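Local coordinates for alpha-amylase (PDB 6M4K), which probably cuts internal alpha-1,4-glucosidic bonds of starch-like polysaccharides, as a calcium-binding amylase of glycoside hydrolase family 13, at residues Leu317-Ala322 against Ile383-Trp388; Met324-Thr329 against Gly488-Ile493; Tyr392-Phe397 against Met492-Val497; Val452-Asn457 against Ala468-Val473. One frame throughout, in Å; residues are numbered along the deposited sequence. Where two conformers were deposited one is given.

Following the chain from the N terminus, contact 1 is the first to close. It joins the loop before helix 322-334 to the loop before helix 389-401, both in the catalytic TIM-barrel part. Contact 2 opens on helix 322-334, inside the loop closed by contact 1, and ends near the C terminus, so the two cross. Contact 3 opens on helix 389-401, after contact 1 has closed, and ends on strand 492-496, which contact 2 also uses. Contact 4 closes a short loop within the C-terminal beta domain and is nested inside both contact 2 and contact 3. Contacts 2 and 3 tie barrel helices to that domain.

Contact 1: Leu317-Ala322 against Ile383-Trp388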
loop_
_atom_site.group_PDB
_atom_site.type_symbol
_atom_site.label_atom_id
_atom_site.label_comp_id
_atom_site.label_asym_id
_atom_site.label_seq_id
_atom_site.Cartn_x
_atom_site.Cartn_y
_atom_site.Cartn_z
ATOM N N LEU A 317 4.728 5.117 11.085
ATOM C CA LEU A 317 6.036 5.539 10.608
ATOM C C LEU A 317 5.976 5.864 9.121
ATOM O O LEU A 317 5.288 5.188 8.345
ATOM C CB LEU A 317 7.080 4.455 10.871
ATOM C CG LEU A 317 7.428 4.281 12.349
ATOM C CD1 LEU A 317 8.214 2.992 12.579
ATOM C CD2 LEU A 317 8.220 5.508 12.839
ATOM N N THR A 318 6.683 6.927 8.733
ATOM C CA THR A 318 6.660 7.444 7.375
ATOM C C THR A 318 8.062 7.908 7.021
ATOM O O THR A 318 8.977 7.868 7.843
ATOM C CB THR A 318 5.719 8.646 7.259
ATOM O OG1 THR A 318 6.337 9.784 7.891
ATOM C CG2 THR A 318 4.395 8.379 7.934
ATOM N N PHE A 319 8.228 8.382 5.783
ATOM C CA PHE A 319 9.531 8.888 5.354
ATOM C C PHE A 319 10.014 10.066 6.202
ATOM O O PHE A 319 11.213 10.361 6.194
ATOM C CB PHE A 319 9.518 9.257 3.863
ATOM C CG PHE A 319 8.678 10.461 3.529
ATOM C CD1 PHE A 319 9.236 11.736 3.547
ATOM C CD2 PHE A 319 7.353 10.322 3.168
ATOM C CE1 PHE A 319 8.479 12.844 3.234
ATOM C CE2 PHE A 319 6.585 11.435 2.847
ATOM C CZ PHE A 319 7.158 12.707 2.883
ATOM N N PHE A 320 9.120 10.731 6.938
ATOM C CA PHE A 320 9.553 11.784 7.855
ATOM C C PHE A 320 10.326 11.230 9.049
ATOM O O PHE A 320 11.057 11.983 9.704
ATOM C CB PHE A 320 8.352 12.616 8.325
ATOM C CG PHE A 320 7.868 13.626 7.316
ATOM C CD1 PHE A 320 8.594 14.780 7.073
ATOM C CD2 PHE A 320 6.673 13.442 6.637
ATOM C CE1 PHE A 320 8.145 15.717 6.154
ATOM C CE2 PHE A 320 6.223 14.373 5.722
ATOM C CZ PHE A 320 6.957 15.513 5.484
ATOM N N GLU A 321 10.175 9.941 9.358
ATOM C CA GLU A 321 10.952 9.281 10.398
ATOM C C GLU A 321 11.777 8.191 9.725
ATOM O O GLU A 321 11.592 6.999 9.987
ATOM C CB GLU A 321 10.024 8.689 11.469
ATOM C CG GLU A 321 9.074 9.704 12.127
ATOM C CD GLU A 321 7.825 9.997 11.301
ATOM O OE1 GLU A 321 7.303 9.064 10.645
ATOM O OE2 GLU A 321 7.367 11.163 11.288
ATOM N N ALA A 322 12.700 8.599 8.853
ATOM C CA ALA A 322 13.254 7.685 7.858
ATOM C C ALA A 322 13.997 6.514 8.487
ATOM O O ALA A 322 13.897 5.378 7.999
ATOM C CB ALA A 322 14.169 8.452 6.903
ATOM N N ILE A 383 9.900 11.302 -3.065
ATOM C CA ILE A 383 10.650 10.567 -2.049
ATOM C C ILE A 383 11.204 9.256 -2.605
ATOM O O ILE A 383 12.338 8.869 -2.302
ATOM C CB ILE A 383 9.766 10.338 -0.809
ATOM C CG1 ILE A 383 9.195 11.672 -0.302
ATOM C CG2 ILE A 383 10.538 9.591 0.282
ATOM C CD1 ILE A 383 10.256 12.739 0.053
ATOM N N CYS A 384 10.391 8.539 -3.389
ATOM C CA CYS A 384 10.798 7.292 -4.050
ATOM C C CYS A 384 11.343 6.244 -3.080
ATOM O O CYS A 384 12.412 5.677 -3.293
ATOM C CB CYS A 384 11.799 7.556 -5.172
ATOM S SG CYS A 384 11.146 8.562 -6.508
ATOM N N GLU A 385 10.588 5.983 -2.005
ATOM C CA GLU A 385 11.003 4.984 -1.017
ATOM C C GLU A 385 11.358 3.649 -1.660
ATOM O O GLU A 385 12.249 2.940 -1.187
ATOM C CB GLU A 385 9.882 4.748 0.006
ATOM C CG GLU A 385 9.581 5.914 0.942
ATOM C CD GLU A 385 8.459 6.802 0.447
ATOM O OE1 GLU A 385 8.444 7.164 -0.748
ATOM O OE2 GLU A 385 7.582 7.136 1.264
ATOM N N HIS A 386 10.630 3.259 -2.706
ATOM C CA HIS A 386 10.873 1.963 -3.330
ATOM C C HIS A 386 12.238 1.894 -3.999
ATOM O O HIS A 386 12.739 0.792 -4.245
ATOM C CB HIS A 386 9.769 1.663 -4.345
ATOM C CG HIS A 386 9.785 2.571 -5.526
ATOM N ND1 HIS A 386 9.376 3.888 -5.465
ATOM C CD2 HIS A 386 10.192 2.358 -6.798
ATOM C CE1 HIS A 386 9.522 4.441 -6.655
ATOM N NE2 HIS A 386 10.018 3.534 -7.481
ATOM N N ARG A 387 12.845 3.051 -4.288
ATOM C CA ARG A 387 14.200 3.137 -4.819
ATOM C C ARG A 387 15.273 3.320 -3.751
ATOM O O ARG A 387 16.455 3.429 -4.101
ATOM C CB ARG A 387 14.308 4.273 -5.842
ATOM C CG ARG A 387 13.590 4.053 -7.165
ATOM C CD ARG A 387 14.338 4.793 -8.263
ATOM N NE ARG A 387 13.692 4.738 -9.566
ATOM C CZ ARG A 387 14.333 5.008 -10.698
ATOM N NH1 ARG A 387 15.622 5.328 -10.661
ATOM N NH2 ARG A 387 13.701 4.948 -11.863
ATOM N N TRP A 388 14.917 3.378 -2.469
ATOM C CA TRP A 388 15.941 3.413 -1.432
ATOM C C TRP A 388 16.630 2.060 -1.370
ATOM O O TRP A 388 15.968 1.018 -1.387
ATOM C CB TRP A 388 15.314 3.697 -0.070
ATOM C CG TRP A 388 14.670 5.049 0.104
ATOM C CD1 TRP A 388 14.488 6.016 -0.840
ATOM C CD2 TRP A 388 14.116 5.564 1.318
ATOM N NE1 TRP A 388 13.852 7.113 -0.283
ATOM C CE2 TRP A 388 13.617 6.852 1.043
ATOM C CE3 TRP A 388 14.001 5.056 2.616
ATOM C CZ2 TRP A 388 13.021 7.643 2.022
ATOM C CZ3 TRP A 388 13.400 5.838 3.584
ATOM C CH2 TRP A 388 12.917 7.117 3.281
HETATM O O HOH W 1 6.403 7.310 3.857
#
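The ring of Phe-319 lies against Ile-383. CG of Phe-319 lies between its backbone N and carbonyl carbon (chi1 69°), which sets the ring there. CG1 of Ile-383 sits over the centre of one ring face, 3.7 Å from the centroid and 8° off the normal, a CH-pi contact. CD1 of Ile-383 reaches the rim and comes 3.6 Å from CE1 of Phe-319. The opposite face of the same ring is covered by the ring of Phe-320, so Phe-319 is held between two hydrophobic groups. At its base, CB of Phe-319 is 4.1 Å from CH2 of Trp-388. The same indole carbon also meets CB of Ala-322.

The polar link runs through water 1. This water accepts from Phe-319 N at 2.9 Å and donates to Glu-385 OE2. That carboxylate oxygen is also hydrogen-bonded to Ser-345 and lies obliquely to the Phe-319 ring.

Bonds within each segment set these groups in place. NE1 of Trp-388 donates to Ile-383 O at 3.1 Å, approaching from above the carbonyl plane. Thr-318 OG1 accepts from Phe-320 N in an ST turn, and Glu-321 OE1 accepts from Thr-318 N.

Leu-317 packs on helix 259-270, Glu-385 and Trp-388 on helix 322-334, and His-386 on barrel strand 19-22. Glu-321 and Trp-388 are N-cap residues of helices 322-334 and 389-401, so the contact joins the turns leading into both.

Contact 2: Met324-Thr329 against Gly488-Ile493; sequences MYKIAT and GENPMI. With SO4 (sulfate ion), chain F.
Lys-326 reaches Asn-490 with a polar bond across the contact. NZ of Lys-326 donates to OD1 of Asn-490 at 3.0 Å, with a C=O...donor angle of 123° and the donor tilted from the carbonyl plane. The lysine chain bends at its third torsion (chi3 -78°), which carries CE to 3.4 Å from the same OD1. Glu-390 completes the group: its OE2 forms a salt bridge with Lys-326 NZ and accepts from Asn-490 ND2. Replacing Lys-326 by an alanine would probably leave Asn-490 OD1 without this donor and the Glu-390 carboxylate without its positive mate.

Helix 322-334 belongs to the TIM barrel, and strand 492-496 to the C-terminal beta domain. The contact therefore lies at the interface of the two domains. Pro-491 is the centre of an inverse gamma turn just before the strand begins.

The apolar contacts lie beside the polar bond. CD1 of Ile-327 touches the proline ring, 3.7 Å from CG of Pro-491, and the two side chains cross at about a right angle. Met-492 has two conformers. In the one described, its SD lies 3.9 Å from CA of Ile-327 and slightly farther from its CG1. In this conformer the thioether packs on the helix backbone as well as on a side chain.

A sulfate, probably from the crystallisation liquor, accepts at O1 from Met-324 N at 2.9 Å. The bond is nearly straight, at 168°, and Asn-323 N holds the same ion.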
loop_
_atom_site.group_PDB
_atom_site.type_symbol
_atom_site.label_atom_id
_atom_site.label_comp_id
_atom_site.label_asym_id
_atom_site.label_seq_id
_atom_site.Cartn_x
_atom_site.Cartn_y
_atom_site.Cartn_z
ATOM N N MET A 324 13.681 4.981 11.502
ATOM C CA MET A 324 12.743 4.015 12.063
ATOM C C MET A 324 11.891 3.375 10.974
ATOM O O MET A 324 11.568 2.187 11.052
ATOM C CB MET A 324 11.842 4.715 13.070
ATOM C CG MET A 324 12.559 5.091 14.360
ATOM S SD MET A 324 11.412 5.679 15.621
ATOM C CE MET A 324 10.943 7.236 14.917
ATOM N N TYR A 325 11.498 4.155 9.971
ATOM C CA TYR A 325 10.708 3.624 8.862
ATOM C C TYR A 325 11.443 2.513 8.132
ATOM O O TYR A 325 10.837 1.504 7.747
ATOM C CB TYR A 325 10.448 4.773 7.907
ATOM C CG TYR A 325 9.484 4.542 6.770
ATOM C CD1 TYR A 325 8.132 4.305 6.998
ATOM C CD2 TYR A 325 9.907 4.662 5.458
ATOM C CE1 TYR A 325 7.238 4.157 5.940
ATOM C CE2 TYR A 325 9.024 4.515 4.402
ATOM C CZ TYR A 325 7.699 4.255 4.650
ATOM O OH TYR A 325 6.847 4.151 3.578
ATOM N N LYS A 326 12.746 2.672 7.929
ATOM C CA LYS A 326 13.517 1.624 7.275
ATOM C C LYS A 326 13.609 0.381 8.148
ATOM O O LYS A 326 13.610 -0.742 7.632
ATOM C CB LYS A 326 14.913 2.133 6.922
ATOM C CG LYS A 326 14.923 3.106 5.760
ATOM C CD LYS A 326 16.334 3.574 5.464
ATOM C CE LYS A 326 16.776 4.627 6.450
ATOM N NZ LYS A 326 18.133 5.143 6.097
ATOM N N ILE A 327 13.722 0.555 9.468
ATOM C CA ILE A 327 13.745 -0.602 10.361
ATOM C C ILE A 327 12.437 -1.379 10.258
ATOM O O ILE A 327 12.428 -2.606 10.110
ATOM C CB ILE A 327 14.030 -0.163 11.807
ATOM C CG1 ILE A 327 15.454 0.379 11.920
ATOM C CG2 ILE A 327 13.824 -1.335 12.760
ATOM C CD1 ILE A 327 15.735 1.059 13.257
ATOM N N ALA A 328 11.313 -0.672 10.362
ATOM C CA ALA A 328 10.010 -1.328 10.292
ATOM C C ALA A 328 9.806 -2.009 8.945
ATOM O O ALA A 328 9.279 -3.127 8.884
ATOM C CB ALA A 328 8.907 -0.299 10.535
ATOM N N THR A 329 10.192 -1.342 7.853
ATOM C CA THR A 329 10.023 -1.923 6.523
ATOM C C THR A 329 10.926 -3.135 6.343
ATOM O O THR A 329 10.508 -4.147 5.766
ATOM C CB THR A 329 10.286 -0.867 5.440
ATOM O OG1 THR A 329 9.391 0.242 5.608
ATOM C CG2 THR A 329 10.079 -1.469 4.053
ATOM N N GLY A 488 22.451 3.269 15.995
ATOM C CA GLY A 488 22.487 4.464 15.165
ATOM C C GLY A 488 21.714 4.357 13.864
ATOM O O GLY A 488 20.692 3.666 13.808
ATOM N N GLU A 489 22.176 5.059 12.826
ATOM C CA GLU A 489 21.526 5.000 11.520
ATOM C C GLU A 489 21.735 3.624 10.899
ATOM O O GLU A 489 22.812 3.032 11.026
ATOM C CB GLU A 489 22.105 6.076 10.599
ATOM C CG GLU A 489 21.653 5.981 9.140
ATOM C CD GLU A 489 22.254 7.064 8.265
ATOM O OE1 GLU A 489 22.728 8.083 8.814
ATOM O OE2 GLU A 489 22.253 6.896 7.028
ATOM N N ASN A 490 20.704 3.110 10.221
ATOM C CA ASN A 490 20.703 1.760 9.663
ATOM C C ASN A 490 21.295 0.717 10.619
ATOM O O ASN A 490 22.246 0.011 10.269
ATOM C CB ASN A 490 21.374 1.706 8.297
ATOM C CG ASN A 490 20.572 2.434 7.220
ATOM O OD1 ASN A 490 19.396 2.758 7.409
ATOM N ND2 ASN A 490 21.204 2.690 6.080
ATOM N N PRO A 491 20.739 0.592 11.842
ATOM C CA PRO A 491 21.318 -0.282 12.868
ATOM C C PRO A 491 20.871 -1.728 12.687
ATOM O O PRO A 491 20.317 -2.366 13.588
ATOM C CB PRO A 491 20.781 0.346 14.156
ATOM C CG PRO A 491 19.403 0.798 13.748
ATOM C CD PRO A 491 19.503 1.247 12.312
ATOM N N MET A 492 21.151 -2.269 11.507
ATOM C CA MET A 492 20.720 -3.611 11.141
ATOM C C MET A 492 21.702 -4.174 10.135
ATOM O O MET A 492 22.302 -3.426 9.357
ATOM C CB MET A 492 19.386 -3.600 10.397
ATOM C CG MET A 492 18.265 -2.893 11.067
ATOM S SD MET A 492 16.829 -3.011 9.999
ATOM C CE MET A 492 17.243 -1.840 8.710
ATOM N N ILE A 493 21.834 -5.489 10.133
ATOM C CA ILE A 493 22.625 -6.192 9.139
ATOM C C ILE A 493 21.739 -7.276 8.557
ATOM O O ILE A 493 21.109 -8.025 9.306
ATOM C CB ILE A 493 23.900 -6.800 9.754
ATOM C CG1 ILE A 493 24.883 -5.687 10.128
ATOM C CG2 ILE A 493 24.526 -7.803 8.795
ATOM C CD1 ILE A 493 26.168 -6.204 10.748
HETATM S S SO4 F . 14.187 8.980 12.631
HETATM O O1 SO4 F . 13.465 7.713 12.534
HETATM O O2 SO4 F . 15.037 8.931 13.817
HETATM O O3 SO4 F . 15.007 9.144 11.429
HETATM O O4 SO4 F . 13.243 10.091 12.729
#

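Contact 3: Tyr392-Phe397 against Met492-Val497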
loop_
_atom_site.group_PDB
_atom_site.type_symbol
_atom_site.label_atom_id
_atom_site.label_comp_id
_atom_site.label_asym_id
_atom_site.label_seq_id
_atom_site.Cartn_x
_atom_site.Cartn_y
_atom_site.Cartn_z
ATOM N N TYR A 392 14.943 -1.657 -1.558
ATOM C CA TYR A 392 15.021 -2.604 -2.668
ATOM C C TYR A 392 15.933 -3.782 -2.364
ATOM O O TYR A 392 15.677 -4.888 -2.848
ATOM C CB TYR A 392 15.301 -1.935 -4.017
ATOM C CG TYR A 392 16.668 -1.307 -4.227
ATOM C CD1 TYR A 392 17.811 -2.082 -4.352
ATOM C CD2 TYR A 392 16.793 0.068 -4.361
ATOM C CE1 TYR A 392 19.053 -1.499 -4.570
ATOM C CE2 TYR A 392 18.021 0.660 -4.601
ATOM C CZ TYR A 392 19.143 -0.123 -4.687
ATOM O OH TYR A 392 20.374 0.479 -4.910
ATOM N N ASN A 393 16.968 -3.596 -1.537
ATOM C CA ASN A 393 17.780 -4.749 -1.167
ATOM C C ASN A 393 17.049 -5.665 -0.194
ATOM O O ASN A 393 17.304 -6.872 -0.174
ATOM C CB ASN A 393 19.139 -4.310 -0.626
ATOM C CG ASN A 393 20.168 -4.159 -1.727
ATOM O OD1 ASN A 393 19.859 -4.353 -2.905
ATOM N ND2 ASN A 393 21.401 -3.824 -1.354
ATOM N N MET A 394 16.129 -5.120 0.606
ATOM C CA MET A 394 15.287 -5.978 1.424
ATOM C C MET A 394 14.166 -6.620 0.617
ATOM O O MET A 394 13.680 -7.686 1.011
ATOM C CB MET A 394 14.747 -5.239 2.651
ATOM C CG MET A 394 15.800 -5.026 3.744
ATOM S SD MET A 394 16.629 -6.537 4.276
ATOM C CE MET A 394 15.233 -7.534 4.809
ATOM N N VAL A 395 13.761 -6.018 -0.502
ATOM C CA VAL A 395 12.883 -6.727 -1.429
ATOM C C VAL A 395 13.609 -7.918 -2.035
ATOM O O VAL A 395 13.051 -9.018 -2.125
ATOM C CB VAL A 395 12.342 -5.758 -2.490
ATOM C CG1 VAL A 395 11.681 -6.499 -3.665
ATOM C CG2 VAL A 395 11.379 -4.761 -1.840
ATOM N N ARG A 396 14.871 -7.732 -2.426
ATOM C CA ARG A 396 15.670 -8.861 -2.889
ATOM C C ARG A 396 15.812 -9.925 -1.803
ATOM O O ARG A 396 15.657 -11.117 -2.084
ATOM C CB ARG A 396 17.029 -8.383 -3.417
ATOM C CG ARG A 396 17.889 -9.515 -3.979
ATOM C CD ARG A 396 19.078 -8.986 -4.755
ATOM N NE ARG A 396 19.970 -8.241 -3.872
ATOM C CZ ARG A 396 21.126 -7.704 -4.243
ATOM N NH1 ARG A 396 21.543 -7.820 -5.498
ATOM N NH2 ARG A 396 21.866 -7.055 -3.349
ATOM N N PHE A 397 16.082 -9.514 -0.555
ATOM C CA PHE A 397 16.123 -10.457 0.562
ATOM C C PHE A 397 14.816 -11.232 0.645
ATOM O O PHE A 397 14.810 -12.462 0.728
ATOM C CB PHE A 397 16.366 -9.673 1.863
ATOM C CG PHE A 397 16.470 -10.523 3.120
ATOM C CD1 PHE A 397 15.341 -11.083 3.704
ATOM C CD2 PHE A 397 17.695 -10.681 3.767
ATOM C CE1 PHE A 397 15.436 -11.822 4.863
ATOM C CE2 PHE A 397 17.803 -11.417 4.934
ATOM C CZ PHE A 397 16.678 -11.998 5.484
ATOM N N MET A 492 21.151 -2.269 11.507
ATOM C CA MET A 492 20.720 -3.611 11.141
ATOM C C MET A 492 21.702 -4.174 10.135
ATOM O O MET A 492 22.302 -3.426 9.357
ATOM C CB MET A 492 19.386 -3.600 10.397
ATOM C CG MET A 492 18.265 -2.893 11.067
ATOM S SD MET A 492 16.829 -3.011 9.999
ATOM C CE MET A 492 17.243 -1.840 8.710
ATOM N N ILE A 493 21.834 -5.489 10.133
ATOM C CA ILE A 493 22.625 -6.192 9.139
ATOM C C ILE A 493 21.739 -7.276 8.557
ATOM O O ILE A 493 21.109 -8.025 9.306
ATOM C CB ILE A 493 23.900 -6.800 9.754
ATOM C CG1 ILE A 493 24.883 -5.687 10.128
ATOM C CG2 ILE A 493 24.526 -7.803 8.795
ATOM C CD1 ILE A 493 26.168 -6.204 10.748
ATOM N N ALA A 494 21.691 -7.359 7.233
ATOM C CA ALA A 494 20.944 -8.412 6.560
ATOM C C ALA A 494 21.865 -9.081 5.555
ATOM O O ALA A 494 22.520 -8.394 4.764
ATOM C CB ALA A 494 19.707 -7.841 5.859
ATOM N N ILE A 495 21.918 -10.405 5.589
ATOM C CA ILE A 495 22.769 -11.171 4.691
ATOM C C ILE A 495 21.937 -12.279 4.064
ATOM O O ILE A 495 20.987 -12.789 4.671
ATOM C CB ILE A 495 24.020 -11.743 5.406
ATOM C CG1 ILE A 495 23.613 -12.627 6.583
ATOM C CG2 ILE A 495 24.939 -10.616 5.873
ATOM C CD1 ILE A 495 24.791 -13.373 7.243
ATOM N N HIS A 496 22.277 -12.643 2.832
ATOM C CA HIS A 496 21.517 -13.702 2.176
ATOM C C HIS A 496 22.361 -14.346 1.093
ATOM O O HIS A 496 23.371 -13.793 0.658
ATOM C CB HIS A 496 20.158 -13.212 1.625
ATOM C CG HIS A 496 20.256 -12.171 0.550
ATOM N ND1 HIS A 496 20.569 -12.466 -0.760
ATOM C CD2 HIS A 496 20.039 -10.834 0.587
ATOM C CE1 HIS A 496 20.565 -11.353 -1.476
ATOM N NE2 HIS A 496 20.244 -10.346 -0.682
ATOM N N VAL A 497 21.925 -15.528 0.666
ATOM C CA VAL A 497 22.656 -16.266 -0.348
ATOM C C VAL A 497 22.424 -15.634 -1.712
ATOM O O VAL A 497 21.519 -14.827 -1.908
ATOM C CB VAL A 497 22.272 -17.753 -0.345
ATOM C CG1 VAL A 497 22.610 -18.361 0.998
ATOM C CG2 VAL A 497 20.789 -17.932 -0.665
HETATM O O HOH W 2 19.761 -7.693 -1.222
#
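Phe-397 and His-496 come together through different first torsions. CG of Phe-397 is anti to the backbone N (chi1 -179°), which brings CD2 and CE2 of its ring up to the strand. CG of His-496 lies between its backbone N and carbonyl carbon (chi1 63°), which sets CD2 of His-496 3.9 Å from CA of Phe-397. The two side chains slide past each other in opposite directions, with ring planes nearly perpendicular.

Farther along the phenyl ring, CE2 of Phe-397 is 3.5 Å from Ile-495 O. CB of Ala-494 meets SD of Met-394 at 3.7 Å and also touches CD2 of Phe-397; these two partners lie side by side. CE of Met-394 lies over one face of the Phe-397 ring.

The contact packs barrel helix 389-401 against the last strand of the C-terminal antiparallel sheet. The axes of 392-397 and 492-496 pass within 9.4 Å, their N-to-C directions 43° apart.

Water 2 is the polar centre. It lies in the planes of both the Arg-396 guanidinium and the imidazole, at their edges. It donates to Asn-393 O, accepts from Arg-396 NE at 2.7 Å and bonds His-496 NE2 at 2.8 Å. On the far side of the imidazole, ND1 donates to Val-497 O. A leucine in place of His-496 would probably leave water 2 short of one partner and Val-497 O without this donor. Arg-396 NH2 is hydrogen-bonded to Asp-456 O.

Contact 4: Val452-Asn457 against Ala468-Val473; sequences VISCDN and ACRATV
Cys-455 and Cys-469 are joined by a disulfide, with SG of Cys-455 2.0 Å from SG of Cys-469. Its central torsion is 90°, the relaxed value for such a bridge. The two cysteines use different first torsions (chi1 169° in Cys-469, -51° in Cys-455), and these let the sulfurs meet between the segments.

The tight part continues at Ser-454, which is buried. Its OG accepts from Arg-470 N at 3.0 Å and is also hydrogen-bonded to Asp-451 OD2. The hydroxyl thus has two polar partners. CG of Arg-470 packs alongside, 3.4 Å from OG of Ser-454. Backbone meets backbone here as well: CA of Cys-469 makes a CH...O contact with Ser-454 O at 3.5 Å. From CG to NE the arginine chain is extended, and its NH2 is hydrogen-bonded to Asn-490 O.

Toward Ala-468 the contact is looser. Ala-468 is exposed, and its methyl group stays more than 5 Å from the other segment. Water 3 bridges the two segments there, donating to Ser-454 O at 2.9 Å and accepting from Ala-468 N. The closest direct approach of Ala-468 is its carbonyl O, 3.4 Å from CB of Ser-454.

Neither segment forms a regular helix, and a strand begins only at Val-473. The disulfide pins together two parts of the long irregular loop between strands 447-449 and 473-475 of the C-terminal all-beta domain.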
loop_
_atom_site.group_PDB
_atom_site.type_symbol
_atom_site.label_atom_id
_atom_site.label_comp_id
_atom_site.label_asym_id
_atom_site.label_seq_id
_atom_site.Cartn_x
_atom_site.Cartn_y
_atom_site.Cartn_z
ATOM N N VAL A 452 23.498 -6.287 3.082
ATOM C CA VAL A 452 22.771 -5.674 1.973
ATOM C C VAL A 452 22.036 -4.411 2.379
ATOM O O VAL A 452 21.525 -3.697 1.510
ATOM C CB VAL A 452 21.854 -6.664 1.228
ATOM C CG1 VAL A 452 22.667 -7.810 0.678
ATOM C CG2 VAL A 452 20.734 -7.162 2.143
ATOM N N ILE A 453 21.987 -4.102 3.677
ATOM C CA ILE A 453 21.443 -2.812 4.088
ATOM C C ILE A 453 22.384 -1.686 3.676
ATOM O O ILE A 453 21.942 -0.643 3.190
ATOM C CB ILE A 453 21.164 -2.796 5.603
ATOM C CG1 ILE A 453 20.162 -3.891 5.987
ATOM C CG2 ILE A 453 20.663 -1.418 6.051
ATOM C CD1 ILE A 453 18.799 -3.726 5.356
ATOM N N SER A 454 23.693 -1.882 3.871
ATOM C CA SER A 454 24.692 -0.850 3.603
ATOM C C SER A 454 25.451 -1.048 2.297
ATOM O O SER A 454 26.018 -0.076 1.780
ATOM C CB SER A 454 25.700 -0.773 4.761
ATOM O OG SER A 454 26.440 -1.969 4.907
ATOM N N CYS A 455 25.473 -2.257 1.749
ATOM C CA CYS A 455 26.253 -2.581 0.564
ATOM C C CYS A 455 25.330 -2.873 -0.612
ATOM O O CYS A 455 24.133 -3.129 -0.446
ATOM C CB CYS A 455 27.154 -3.790 0.822
ATOM S SG CYS A 455 28.161 -3.638 2.323
ATOM N N ASP A 456 25.907 -2.840 -1.814
ATOM C CA ASP A 456 25.116 -3.031 -3.023
ATOM C C ASP A 456 24.859 -4.504 -3.302
ATOM O O ASP A 456 23.783 -4.866 -3.796
ATOM C CB ASP A 456 25.833 -2.405 -4.216
ATOM C CG ASP A 456 26.026 -0.919 -4.055
ATOM O OD1 ASP A 456 25.085 -0.232 -3.598
ATOM O OD2 ASP A 456 27.130 -0.435 -4.381
ATOM N N ASN A 457 25.828 -5.358 -3.001
ATOM C CA ASN A 457 25.808 -6.756 -3.391
ATOM C C ASN A 457 25.743 -7.640 -2.151
ATOM O O ASN A 457 25.976 -7.184 -1.029
ATOM C CB ASN A 457 27.056 -7.072 -4.231
ATOM C CG ASN A 457 27.241 -6.087 -5.376
ATOM O OD1 ASN A 457 26.281 -5.734 -6.062
ATOM N ND2 ASN A 457 28.470 -5.615 -5.567
ATOM N N ALA A 468 28.876 3.771 2.985
ATOM C CA ALA A 468 28.987 3.251 4.342
ATOM C C ALA A 468 28.857 1.731 4.376
ATOM O O ALA A 468 28.429 1.166 5.385
ATOM C CB ALA A 468 27.971 3.913 5.274
ATOM N N CYS A 469 29.228 1.056 3.289
ATOM C CA CYS A 469 29.148 -0.400 3.256
ATOM C C CYS A 469 30.006 -0.994 4.366
ATOM O O CYS A 469 31.194 -0.674 4.494
ATOM C CB CYS A 469 29.593 -0.917 1.884
ATOM S SG CYS A 469 29.871 -2.708 1.720
ATOM N N ARG A 470 29.390 -1.837 5.189
ATOM C CA ARG A 470 30.037 -2.382 6.371
ATOM C C ARG A 470 31.027 -3.480 5.998
ATOM O O ARG A 470 31.024 -4.015 4.884
ATOM C CB ARG A 470 28.999 -2.951 7.347
ATOM C CG ARG A 470 28.050 -1.917 7.923
ATOM C CD ARG A 470 27.126 -2.520 8.974
ATOM N NE ARG A 470 26.048 -1.597 9.330
ATOM C CZ ARG A 470 26.164 -0.603 10.206
ATOM N NH1 ARG A 470 27.320 -0.388 10.825
ATOM N NH2 ARG A 470 25.125 0.185 10.458
ATOM N N ALA A 471 31.881 -3.813 6.963
ATOM C CA ALA A 471 32.819 -4.908 6.792
ATOM C C ALA A 471 32.082 -6.211 6.506
ATOM O O ALA A 471 30.946 -6.426 6.940
ATOM C CB ALA A 471 33.673 -5.069 8.051
ATOM N N THR A 472 32.757 -7.086 5.774
ATOM C CA THR A 472 32.187 -8.365 5.386
ATOM C C THR A 472 31.851 -9.211 6.611
ATOM O O THR A 472 32.599 -9.241 7.592
ATOM C CB THR A 472 33.213 -9.089 4.519
ATOM O OG1 THR A 472 33.034 -8.712 3.147
ATOM C CG2 THR A 472 33.074 -10.567 4.674
ATOM N N VAL A 473 30.718 -9.908 6.545
ATOM C CA VAL A 473 30.275 -10.810 7.599
ATOM C C VAL A 473 30.699 -12.228 7.235
ATOM O O VAL A 473 30.323 -12.743 6.174
ATOM C CB VAL A 473 28.751 -10.734 7.788
ATOM C CG1 VAL A 473 28.297 -11.778 8.782
ATOM C CG2 VAL A 473 28.330 -9.337 8.222
HETATM O O HOH W 3 26.300 2.716 2.361
#